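Coenzyme F420-dependent N(5),N(10)-methenyltetrahydromethanopterin reductase-related protein (Desulfurobacterium thermolithotrophum DSM 11699, PDB 6HUZ) binds the iron-guanylylpyridinol cofactor as a bacterial paralog of [Fe]-hydrogenase and uses tetrahydrofolate derivatives as substrates. Local coordinates at residues T73-A78 against F97-T102; S120-N125 against K169-E174; G257-L262 against P299-E304; E325-L330 against D334-I339. All coordinates share one frame; numbering follows the deposited sequence.

Contact 1. Residues T73-A78 against F97-T102; sequences TDDIEA and FKIAET. With FE9 (iron-guanylyl pyridinol cofactor), chain B.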
# COMPACT_ATOMS: atom_id res chain seq x y z
N THR A 73 33.39 -20.21 -17.66
CA THR A 73 32.21 -19.94 -18.50
C THR A 73 31.26 -21.16 -18.46
O THR A 73 30.17 -21.11 -19.03
CB THR A 73 32.59 -19.67 -19.98
OG1 THR A 73 33.17 -20.85 -20.55
CG2 THR A 73 33.52 -18.48 -20.15
N ASP A 74 31.69 -22.25 -17.80
CA ASP A 74 30.94 -23.51 -17.70
C ASP A 74 30.12 -23.55 -16.41
O ASP A 74 30.66 -23.78 -15.33
CB ASP A 74 31.95 -24.68 -17.75
CG ASP A 74 31.35 -26.04 -18.04
OD1 ASP A 74 30.14 -26.23 -17.78
OD2 ASP A 74 32.11 -26.93 -18.50
N ASP A 75 28.82 -23.33 -16.54
CA ASP A 75 27.89 -23.31 -15.40
C ASP A 75 27.73 -24.68 -14.78
O ASP A 75 27.65 -24.79 -13.56
CB ASP A 75 26.50 -22.81 -15.85
CG ASP A 75 26.39 -21.34 -16.18
OD1 ASP A 75 27.35 -20.58 -15.90
OD2 ASP A 75 25.34 -20.94 -16.73
N ILE A 76 27.68 -25.73 -15.61
CA ILE A 76 27.54 -27.10 -15.10
C ILE A 76 28.78 -27.51 -14.32
O ILE A 76 28.68 -28.07 -13.23
CB ILE A 76 27.23 -28.10 -16.25
CG1 ILE A 76 25.77 -27.94 -16.72
CG2 ILE A 76 27.50 -29.54 -15.78
CD1 ILE A 76 25.37 -28.86 -17.87
N GLU A 77 29.96 -27.24 -14.85
CA GLU A 77 31.17 -27.63 -14.14
C GLU A 77 31.31 -26.81 -12.87
O GLU A 77 31.78 -27.34 -11.86
CB GLU A 77 32.41 -27.50 -15.03
CG GLU A 77 32.66 -28.73 -15.88
CD GLU A 77 32.95 -29.99 -15.09
OE1 GLU A 77 33.87 -29.97 -14.24
OE2 GLU A 77 32.25 -31.00 -15.31
N ALA A 78 30.88 -25.55 -12.91
CA ALA A 78 30.96 -24.66 -11.75
C ALA A 78 30.06 -25.13 -10.60
O ALA A 78 30.32 -24.78 -9.46
CB ALA A 78 30.55 -23.25 -12.17
N PHE A 97 15.97 -19.07 -14.73
CA PHE A 97 15.33 -20.39 -14.74
C PHE A 97 16.21 -21.41 -15.44
O PHE A 97 16.39 -22.53 -14.96
CB PHE A 97 13.98 -20.32 -15.49
CG PHE A 97 12.85 -19.58 -14.81
CD1 PHE A 97 12.73 -19.58 -13.43
CD2 PHE A 97 11.87 -18.93 -15.55
CE1 PHE A 97 11.68 -18.92 -12.80
CE2 PHE A 97 10.82 -18.28 -14.92
CZ PHE A 97 10.73 -18.28 -13.55
N LYS A 98 16.74 -21.03 -16.59
CA LYS A 98 17.59 -21.92 -17.37
C LYS A 98 18.79 -22.39 -16.55
O LYS A 98 19.03 -23.59 -16.43
CB LYS A 98 18.04 -21.22 -18.66
CG LYS A 98 18.73 -22.13 -19.66
CD LYS A 98 20.01 -21.51 -20.23
CE LYS A 98 21.20 -21.74 -19.33
NZ LYS A 98 22.37 -20.90 -19.70
N ILE A 99 19.55 -21.43 -15.98
CA ILE A 99 20.74 -21.75 -15.19
C ILE A 99 20.40 -22.66 -14.02
O ILE A 99 21.06 -23.68 -13.81
CB ILE A 99 21.45 -20.45 -14.71
CG1 ILE A 99 21.96 -19.62 -15.91
CG2 ILE A 99 22.62 -20.76 -13.78
CD1 ILE A 99 21.98 -18.15 -15.67
N ALA A 100 19.36 -22.29 -13.24
CA ALA A 100 18.95 -23.09 -12.08
C ALA A 100 18.55 -24.53 -12.45
O ALA A 100 18.90 -25.47 -11.75
CB ALA A 100 17.79 -22.40 -11.38
N GLU A 101 17.84 -24.69 -13.56
CA GLU A 101 17.41 -26.02 -13.99
C GLU A 101 18.58 -26.85 -14.47
O GLU A 101 18.62 -28.06 -14.27
CB GLU A 101 16.38 -25.85 -15.12
CG GLU A 101 15.54 -27.08 -15.41
CD GLU A 101 14.25 -26.75 -16.15
OE1 GLU A 101 13.31 -27.58 -16.10
OE2 GLU A 101 14.17 -25.66 -16.77
N THR A 102 19.55 -26.20 -15.12
CA THR A 102 20.73 -26.86 -15.68
C THR A 102 21.71 -27.34 -14.60
O THR A 102 22.25 -28.43 -14.73
CB THR A 102 21.39 -25.91 -16.69
OG1 THR A 102 20.44 -25.59 -17.70
CG2 THR A 102 22.63 -26.48 -17.33
O2 FE9 B . 21.14 -4.22 -10.50
FE FE9 B . 20.75 -5.83 -7.74
C1F FE9 B . 22.48 -5.26 -7.47
O1F FE9 B . 23.54 -4.92 -7.31
C2F FE9 B . 20.41 -5.48 -5.97
O2F FE9 B . 20.22 -5.29 -4.87
C8 FE9 B . 21.11 -7.67 -7.40
O18 FE9 B . 21.17 -8.14 -6.28
C7 FE9 B . 21.32 -8.59 -8.60
C6 FE9 B . 21.42 -7.68 -9.79
N1 FE9 B . 21.20 -6.31 -9.58
C5 FE9 B . 21.77 -8.23 -11.11
C5M FE9 B . 21.96 -9.71 -11.27
C4 FE9 B . 21.88 -7.30 -12.24
C3 FE9 B . 21.63 -5.85 -12.02
C3M FE9 B . 21.75 -4.83 -13.13
C2 FE9 B . 21.30 -5.38 -10.62
O3P FE9 B . 22.12 -7.84 -13.47
P1 FE9 B . 23.57 -7.82 -14.19
O1P FE9 B . 24.39 -6.78 -13.60
O2P FE9 B . 23.31 -7.40 -15.73
O5' FE9 B . 24.18 -9.28 -13.99
C5' FE9 B . 23.68 -10.42 -14.67
C4' FE9 B . 24.90 -11.25 -15.05
O4' FE9 B . 24.48 -12.50 -15.58
C1' FE9 B . 25.42 -12.89 -16.57
C2' FE9 B . 25.75 -11.59 -17.28
O2' FE9 B . 26.98 -11.62 -18.02
C3' FE9 B . 25.77 -10.60 -16.12
O3' FE9 B . 27.08 -10.39 -15.60
N9A FE9 B . 24.85 -13.97 -17.41
C4A FE9 B . 25.02 -15.23 -17.10
N3A FE9 B . 25.72 -15.86 -16.13
C2A FE9 B . 25.75 -17.21 -16.12
N2A FE9 B . 26.43 -17.80 -15.11
N1A FE9 B . 25.13 -17.98 -17.03
C6A FE9 B . 24.45 -17.46 -18.07
O6A FE9 B . 23.87 -18.19 -18.89
C5A FE9 B . 24.34 -16.00 -18.15
N7A FE9 B . 23.76 -15.12 -18.97
C8A FE9 B . 24.08 -13.88 -18.51
O HOH W 1 19.58 -4.05 -8.43

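Contact 2. Residues S120-N125 against K169-E174; sequences SILVLN and KPIVTE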
# COMPACT_ATOMS: atom_id res chain seq x y z
N SER A 120 12.48 -13.68 -7.59
CA SER A 120 11.94 -14.05 -6.29
C SER A 120 12.29 -15.52 -6.04
O SER A 120 12.16 -16.36 -6.95
CB SER A 120 10.42 -13.90 -6.28
OG SER A 120 9.86 -14.72 -5.27
N ILE A 121 12.75 -15.85 -4.82
CA ILE A 121 13.10 -17.23 -4.51
C ILE A 121 11.87 -18.13 -4.56
O ILE A 121 12.00 -19.33 -4.90
CB ILE A 121 13.87 -17.38 -3.15
CG1 ILE A 121 14.51 -18.79 -3.03
CG2 ILE A 121 12.95 -17.12 -1.93
CD1 ILE A 121 15.55 -19.26 -4.17
N LEU A 122 10.69 -17.57 -4.21
CA LEU A 122 9.44 -18.32 -4.21
C LEU A 122 9.03 -18.64 -5.63
O LEU A 122 8.57 -19.76 -5.88
CB LEU A 122 8.32 -17.56 -3.46
CG LEU A 122 8.65 -17.22 -1.99
CD1 LEU A 122 7.41 -16.66 -1.26
CD2 LEU A 122 9.18 -18.46 -1.23
N VAL A 123 9.22 -17.71 -6.56
CA VAL A 123 8.90 -17.97 -7.97
C VAL A 123 9.83 -19.05 -8.48
O VAL A 123 9.37 -20.02 -9.08
CB VAL A 123 9.01 -16.69 -8.83
CG1 VAL A 123 8.89 -17.00 -10.32
CG2 VAL A 123 7.95 -15.69 -8.42
N LEU A 124 11.15 -18.92 -8.23
CA LEU A 124 12.09 -19.93 -8.68
C LEU A 124 11.82 -21.31 -8.09
O LEU A 124 11.84 -22.30 -8.81
CB LEU A 124 13.54 -19.53 -8.37
CG LEU A 124 14.60 -20.55 -8.83
CD1 LEU A 124 14.57 -20.72 -10.32
CD2 LEU A 124 15.99 -20.14 -8.37
N ASN A 125 11.57 -21.37 -6.78
CA ASN A 125 11.31 -22.65 -6.10
C ASN A 125 10.07 -23.35 -6.70
O ASN A 125 10.07 -24.57 -6.90
CB ASN A 125 11.11 -22.39 -4.60
CG ASN A 125 10.68 -23.63 -3.87
OD1 ASN A 125 9.52 -23.81 -3.55
ND2 ASN A 125 11.61 -24.51 -3.60
N LYS A 169 5.02 -24.56 3.51
CA LYS A 169 5.99 -25.66 3.48
C LYS A 169 7.39 -25.04 3.45
O LYS A 169 7.60 -23.99 2.83
CB LYS A 169 5.81 -26.54 2.24
CG LYS A 169 4.53 -27.36 2.27
CD LYS A 169 4.54 -28.52 1.28
CE LYS A 169 3.97 -28.17 -0.08
NZ LYS A 169 3.54 -29.38 -0.82
N PRO A 170 8.37 -25.66 4.11
CA PRO A 170 9.72 -25.08 4.11
C PRO A 170 10.40 -25.25 2.76
O PRO A 170 10.11 -26.20 2.04
CB PRO A 170 10.44 -25.86 5.20
CG PRO A 170 9.79 -27.20 5.15
CD PRO A 170 8.33 -26.91 4.89
N ILE A 171 11.30 -24.31 2.42
CA ILE A 171 12.07 -24.32 1.18
C ILE A 171 13.58 -24.38 1.49
O ILE A 171 14.39 -24.57 0.57
CB ILE A 171 11.73 -23.11 0.31
CG1 ILE A 171 12.06 -21.79 1.03
CG2 ILE A 171 10.27 -23.17 -0.10
CD1 ILE A 171 12.06 -20.54 0.09
N VAL A 172 13.97 -24.20 2.77
CA VAL A 172 15.39 -24.24 3.16
C VAL A 172 15.53 -24.84 4.59
O VAL A 172 14.61 -24.74 5.39
CB VAL A 172 15.99 -22.80 3.05
CG1 VAL A 172 15.28 -21.82 3.99
CG2 VAL A 172 17.51 -22.80 3.27
N THR A 173 16.69 -25.44 4.89
CA THR A 173 16.95 -26.02 6.22
C THR A 173 17.73 -25.04 7.09
O THR A 173 18.33 -24.08 6.59
CB THR A 173 17.76 -27.33 6.13
OG1 THR A 173 19.11 -27.02 5.74
CG2 THR A 173 17.14 -28.36 5.17
N GLU A 174 17.75 -25.30 8.40
CA GLU A 174 18.48 -24.46 9.34
C GLU A 174 19.96 -24.49 9.01
O GLU A 174 20.60 -23.45 9.06
CB GLU A 174 18.24 -24.89 10.80
CG GLU A 174 16.92 -24.38 11.36
CD GLU A 174 16.57 -22.92 11.07
OE1 GLU A 174 17.47 -22.06 11.17
OE2 GLU A 174 15.39 -22.65 10.75

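Contact 3. Residues G257-L262 against P299-E304; sequences GLIKLL and PELIKE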
# COMPACT_ATOMS: atom_id res chain seq x y z
N GLY A 257 -4.10 4.91 -14.29
CA GLY A 257 -5.40 4.66 -13.71
C GLY A 257 -5.42 5.15 -12.27
O GLY A 257 -6.38 5.78 -11.84
N LEU A 258 -4.36 4.88 -11.53
CA LEU A 258 -4.20 5.30 -10.14
C LEU A 258 -4.38 6.80 -10.03
O LEU A 258 -5.11 7.28 -9.16
CB LEU A 258 -2.77 4.94 -9.66
CG LEU A 258 -2.44 5.50 -8.29
CD1 LEU A 258 -3.23 4.80 -7.20
CD2 LEU A 258 -0.96 5.38 -8.02
N ILE A 259 -3.69 7.54 -10.90
CA ILE A 259 -3.74 9.00 -10.90
C ILE A 259 -5.15 9.51 -11.26
O ILE A 259 -5.68 10.37 -10.56
CB ILE A 259 -2.66 9.59 -11.84
CG1 ILE A 259 -1.23 9.32 -11.29
CG2 ILE A 259 -2.89 11.08 -12.06
CD1 ILE A 259 -0.11 9.37 -12.39
N LYS A 260 -5.77 8.99 -12.34
CA LYS A 260 -7.10 9.44 -12.74
C LYS A 260 -8.18 9.09 -11.72
O LYS A 260 -9.06 9.91 -11.45
CB LYS A 260 -7.49 8.80 -14.08
CG LYS A 260 -8.87 9.23 -14.60
CD LYS A 260 -8.91 10.71 -14.94
CE LYS A 260 -9.97 11.05 -15.96
NZ LYS A 260 -9.69 10.44 -17.29
N LEU A 261 -8.15 7.89 -11.19
CA LEU A 261 -9.19 7.52 -10.23
C LEU A 261 -9.07 8.14 -8.84
O LEU A 261 -10.09 8.52 -8.29
CB LEU A 261 -9.30 6.01 -10.17
CG LEU A 261 -9.72 5.39 -11.53
CD1 LEU A 261 -9.36 3.91 -11.58
CD2 LEU A 261 -11.20 5.62 -11.80
N LEU A 262 -7.86 8.28 -8.26
CA LEU A 262 -7.80 8.87 -6.91
C LEU A 262 -8.10 10.38 -6.91
O LEU A 262 -8.68 10.91 -5.94
CB LEU A 262 -6.44 8.62 -6.24
CG LEU A 262 -6.18 7.22 -5.72
CD1 LEU A 262 -4.76 7.11 -5.17
CD2 LEU A 262 -7.18 6.87 -4.63
N PRO A 299 4.45 14.89 -16.58
CA PRO A 299 3.48 15.20 -17.65
C PRO A 299 3.07 13.99 -18.49
O PRO A 299 1.92 13.89 -18.90
CB PRO A 299 4.22 16.24 -18.50
CG PRO A 299 5.68 16.08 -18.15
CD PRO A 299 5.65 15.74 -16.69
N GLU A 300 4.00 13.10 -18.74
CA GLU A 300 3.69 11.91 -19.53
C GLU A 300 2.60 11.08 -18.87
O GLU A 300 1.76 10.52 -19.58
CB GLU A 300 4.96 11.06 -19.81
CG GLU A 300 5.51 10.26 -18.64
CD GLU A 300 6.33 11.07 -17.65
OE1 GLU A 300 6.42 12.30 -17.80
OE2 GLU A 300 6.89 10.45 -16.72
N LEU A 301 2.60 10.98 -17.52
CA LEU A 301 1.59 10.20 -16.80
C LEU A 301 0.27 10.94 -16.73
O LEU A 301 -0.79 10.31 -16.84
CB LEU A 301 2.06 9.87 -15.39
CG LEU A 301 3.20 8.85 -15.28
CD1 LEU A 301 3.47 8.51 -13.80
CD2 LEU A 301 2.87 7.56 -16.03
N ILE A 302 0.34 12.27 -16.53
CA ILE A 302 -0.83 13.14 -16.46
C ILE A 302 -1.56 13.03 -17.79
O ILE A 302 -2.79 13.03 -17.79
CB ILE A 302 -0.40 14.61 -16.17
CG1 ILE A 302 0.34 14.75 -14.83
CG2 ILE A 302 -1.60 15.57 -16.22
CD1 ILE A 302 -0.41 14.20 -13.56
N LYS A 303 -0.83 12.92 -18.91
CA LYS A 303 -1.45 12.79 -20.22
C LYS A 303 -2.13 11.42 -20.36
O LYS A 303 -3.26 11.34 -20.86
CB LYS A 303 -0.42 13.02 -21.35
CG LYS A 303 -1.06 13.35 -22.69
CD LYS A 303 -0.26 12.82 -23.86
CE LYS A 303 -1.05 12.87 -25.15
NZ LYS A 303 -0.28 12.33 -26.29
N GLU A 304 -1.49 10.34 -19.90
CA GLU A 304 -2.11 9.01 -19.97
C GLU A 304 -3.39 9.02 -19.10
O GLU A 304 -4.43 8.50 -19.51
CB GLU A 304 -1.15 7.92 -19.45
CG GLU A 304 0.12 7.73 -20.26
CD GLU A 304 1.04 6.66 -19.70
OE1 GLU A 304 0.57 5.87 -18.86
OE2 GLU A 304 2.22 6.59 -20.12

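Contact 4. Residues E325-L330 against D334-I339; sequences EHMEDL and DVLKGI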
# COMPACT_ATOMS: atom_id res chain seq x y z
N GLU A 325 -7.39 -16.50 2.48
CA GLU A 325 -7.94 -17.50 3.40
C GLU A 325 -9.16 -18.21 2.79
O GLU A 325 -9.26 -19.42 2.91
CB GLU A 325 -8.37 -16.84 4.72
CG GLU A 325 -7.22 -16.64 5.68
CD GLU A 325 -7.59 -15.82 6.90
OE1 GLU A 325 -6.91 -14.79 7.15
OE2 GLU A 325 -8.55 -16.20 7.61
N HIS A 326 -10.06 -17.46 2.19
CA HIS A 326 -11.27 -18.01 1.57
C HIS A 326 -10.91 -18.92 0.41
O HIS A 326 -11.47 -20.02 0.29
CB HIS A 326 -12.19 -16.89 1.08
CG HIS A 326 -13.12 -16.37 2.13
ND1 HIS A 326 -12.76 -15.31 2.96
CD2 HIS A 326 -14.36 -16.78 2.47
CE1 HIS A 326 -13.80 -15.11 3.77
NE2 HIS A 326 -14.79 -15.97 3.50
N MET A 327 -10.01 -18.46 -0.46
CA MET A 327 -9.56 -19.25 -1.61
C MET A 327 -8.91 -20.55 -1.16
O MET A 327 -9.24 -21.61 -1.70
CB MET A 327 -8.57 -18.44 -2.46
CG MET A 327 -9.25 -17.51 -3.40
SD MET A 327 -10.16 -18.43 -4.67
CE MET A 327 -8.84 -18.70 -5.81
N GLU A 328 -8.02 -20.48 -0.15
CA GLU A 328 -7.36 -21.68 0.38
C GLU A 328 -8.41 -22.68 0.90
O GLU A 328 -8.25 -23.88 0.71
CB GLU A 328 -6.41 -21.33 1.55
CG GLU A 328 -5.09 -20.70 1.15
CD GLU A 328 -4.09 -21.61 0.48
OE1 GLU A 328 -4.33 -22.83 0.42
OE2 GLU A 328 -3.05 -21.09 0.00
N ASP A 329 -9.47 -22.18 1.57
CA ASP A 329 -10.54 -23.04 2.12
C ASP A 329 -11.41 -23.63 1.01
O ASP A 329 -11.89 -24.75 1.14
CB ASP A 329 -11.46 -22.22 3.06
CG ASP A 329 -10.86 -21.90 4.41
OD1 ASP A 329 -9.90 -22.60 4.82
OD2 ASP A 329 -11.35 -20.96 5.06
N LEU A 330 -11.63 -22.87 -0.05
CA LEU A 330 -12.47 -23.28 -1.18
C LEU A 330 -11.75 -24.21 -2.20
O LEU A 330 -12.29 -25.26 -2.59
CB LEU A 330 -12.92 -21.97 -1.86
CG LEU A 330 -13.92 -22.07 -2.99
CD1 LEU A 330 -15.19 -22.79 -2.55
CD2 LEU A 330 -14.29 -20.68 -3.47
N ASP A 334 -2.44 -25.45 -3.95
CA ASP A 334 -1.89 -25.69 -5.28
C ASP A 334 -2.69 -24.86 -6.25
O ASP A 334 -2.12 -24.14 -7.07
CB ASP A 334 -1.96 -27.18 -5.65
CG ASP A 334 -1.66 -28.10 -4.48
OD1 ASP A 334 -0.46 -28.37 -4.23
OD2 ASP A 334 -2.62 -28.53 -3.80
N VAL A 335 -4.01 -24.92 -6.11
CA VAL A 335 -4.90 -24.15 -6.98
C VAL A 335 -4.64 -22.66 -6.77
O VAL A 335 -4.62 -21.90 -7.73
CB VAL A 335 -6.37 -24.54 -6.78
CG1 VAL A 335 -7.28 -23.68 -7.65
CG2 VAL A 335 -6.57 -26.03 -7.10
N LEU A 336 -4.41 -22.24 -5.51
CA LEU A 336 -4.13 -20.84 -5.22
C LEU A 336 -2.75 -20.40 -5.70
O LEU A 336 -2.61 -19.27 -6.13
CB LEU A 336 -4.33 -20.54 -3.71
CG LEU A 336 -4.11 -19.09 -3.27
CD1 LEU A 336 -4.88 -18.12 -4.14
CD2 LEU A 336 -4.50 -18.92 -1.87
N LYS A 337 -1.72 -21.30 -5.66
CA LYS A 337 -0.34 -21.02 -6.12
C LYS A 337 -0.29 -20.68 -7.63
O LYS A 337 0.60 -19.96 -8.06
CB LYS A 337 0.60 -22.21 -5.85
CG LYS A 337 1.09 -22.28 -4.41
CD LYS A 337 2.47 -22.92 -4.28
CE LYS A 337 3.41 -22.11 -3.41
NZ LYS A 337 3.07 -22.22 -1.96
N GLY A 338 -1.24 -21.18 -8.41
CA GLY A 338 -1.30 -20.87 -9.83
C GLY A 338 -1.78 -19.45 -10.10
O GLY A 338 -2.29 -19.18 -11.19
N ILE A 339 -1.62 -18.53 -9.10
CA ILE A 339 -1.99 -17.11 -9.15
C ILE A 339 -0.74 -16.24 -8.87
O ILE A 339 -0.47 -15.27 -9.57
CB ILE A 339 -3.11 -16.82 -8.14
CG1 ILE A 339 -4.50 -17.19 -8.72
CG2 ILE A 339 -3.08 -15.35 -7.71
CD1 ILE A 339 -4.80 -18.70 -8.89

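Contact 1. Residues T73-A78 against F97-T102
Asp75 and Ile99 each turn the first branch of the side chain back beside their own backbone N (chi1 -71° for Asp75), and this brings Asp75 OD2 within 3.7 Å of Ile99 CG1, beside the N1A-N2A side of the guanine of the iron-guanylyl pyridinol cofactor. The carboxylate grips the guanine with both oxygens: N1A donates to OD2 of Asp75 at 3.0 Å, almost straight at 178°, while the exocyclic N2A reaches OD1 of Asp75 at 3.0 Å along a more bent path of 145°. OD1 also accepts a hydrogen bond from Ser49. Next to the pair, Lys98 bends its chain so that NZ makes a weak bond to cofactor O6A at 3.2 Å; the ammonium stays 4.2 Å from Asp75 OD2, beyond a salt bridge. Ile99 CD1 lies over the face of the guanine, 3.4 Å from N1A, while Asp75 takes the N-H groups at the rim. Farther from the base, Ile76 and Thr102 cross at about a right angle, with CG1 of Ile76 3.5 Å from CG2 of Thr102; the Thr102 hydroxyl is turned to its own helix and donates to Lys98 O. With an alanine in place of Asp75, N1A and N2A would probably lose both acceptors and the base would sit less firmly. This is the nucleotide end of a Rossmann-type domain, where an acid reads the donor side of guanine and a lysine, more weakly, its carbonyl, a pattern consistent with recognition of guanine rather than adenine.

Contact 2. Residues S120-N125 against K169-E174
Ile171 carries most of this contact, reaching from the loop before helix 174-186 to the first turns of helix 121-127 and meeting Asn125, Leu122 and Ile121 there. Its CG1 lies between the backbone N and the carbonyl carbon (chi1 61°), which sends the two branches to different partners. The CG1 arm ends in CD1, 3.8 Å from Leu122 CD2, the two side chains crossing at about a right angle; the same methyl is 4.1 Å from Ile121 CG2. The other branch, CG2, lies against the amide of Asn125, 3.6 Å from OD1 and 4.0 Å from ND2 of that residue. Asn125 is brought there by an extended first torsion, CG opposite its backbone N at 174°. No hydrogen bond crosses between the segments. Replacing Asn125 by an alanine is likely to open a gap beside CG2 of Ile171, leaving that methyl less closely covered. The backbone of Ile171 is tied by hydrogen bonds to Phe142 of strand 141-144 and by Asn164, which takes its N-H. Ser120 caps the helix start, with weak bonds from Leu122 N and Val123 N to its OG. The contact therefore joins a helix and a loop of the Rossmann-type N-terminal domain at the edge of its parallel sheet through van der Waals packing, methyl to methyl at CD1 and methyl over an amide face at CG2, the amide's polarity unused across the join.

Contact 3. Residues G257-L262 against P299-E304
Ile259, on the last turns of the long helix 232-262, packs against Leu301 and Ile302 of the short helix 299-306, a helix-to-helix contact in the all-helical C-terminal part of the protein. Along the first segment, Gly257 and Leu258 come before the meeting point. Ile259 then points its side chain toward the other helix and splits it between two neighbours: the CD1 end goes to Leu301, while CG2 faces Ile302, whose CD1 is 4.3 Å from it. Ile302 starts off away from helix 232-262, and the turn at chi2 (-55°) swings its terminal methyl back. Lys260, one residue on, adds a polar tie in one of its two modelled conformers, where NZ donates to Ala305 O. Leu261 and Leu262 turn to other surroundings. The second subunit meets both helices, with its Phe214 on Leu258, its Val202 on Leu262, and its Arg225 and Arg232 in salt bridges to Glu300 and Glu304, so the helix held by Ile259 also takes part in the dimer interface. Ile259 and Leu301 cross at about a right angle, and Ile259 CD1 lies 3.7 Å from Leu301 CB and 3.9 Å from Leu301 CD1.

Contact 4. Residues E325-L330 against D334-I339
Leu336 points from helix 333-345 toward helix 320-331 and meets Met327 and Glu328 there, the two being consecutive helices joined by a short turn. Its CG stands opposite the backbone N (chi1 -178°), which carries the isobutyl fork across to the other helix. Both methyls lie 4.1 Å from Met327 CB, so the methionine offers the root of its side chain to the leucine. Glu328 comes at Leu336 from another direction, crossing it at about a right angle. Its chain is bent at chi2 (-72°), which brings CG and the carboxylate across the leucine's CD2: CG is 3.6 Å from Leu336 CD2, and the carboxylate oxygen OE2 comes to 3.2 Å from the same methyl. The second subunit also packs here, its Met327 on Met327 and its Tyr315 on Glu328. Glu325 makes a salt bridge to Lys252 of that subunit. No hydrogen bond links the two segments. The contact therefore rests on apolar packing at Leu336, with one carboxylate oxygen close to a methyl; Glu328 has Arg168 as a long, weak ion-pair partner, and the like charge of Asp333 may raise its proton affinity, an effect that Arg168 and Lys337 would partly offset.

Contacts 1 and 2 both belong to the N-terminal Rossmann-type domain and touch: Ala100 CB and Leu124 CD1 are 3.8 Å apart, so helix 95-103 at the guanine end leans on helix 121-127. Contact 1 binds the cofactor directly, whereas the side chain of Ile121 in contact 2 is about 12 Å from it; the side chain of Ile99 is about 13 Å from a bound methenyltetrahydrofolate. Contact 4 comes within about 5 Å of contact 2, nearest atoms, without touching it. Contact 3 lies across the chain's centre from contacts 1 and 2, its centre about 43 Å from that of contact 1; contacts 3 and 4 both meet the second subunit.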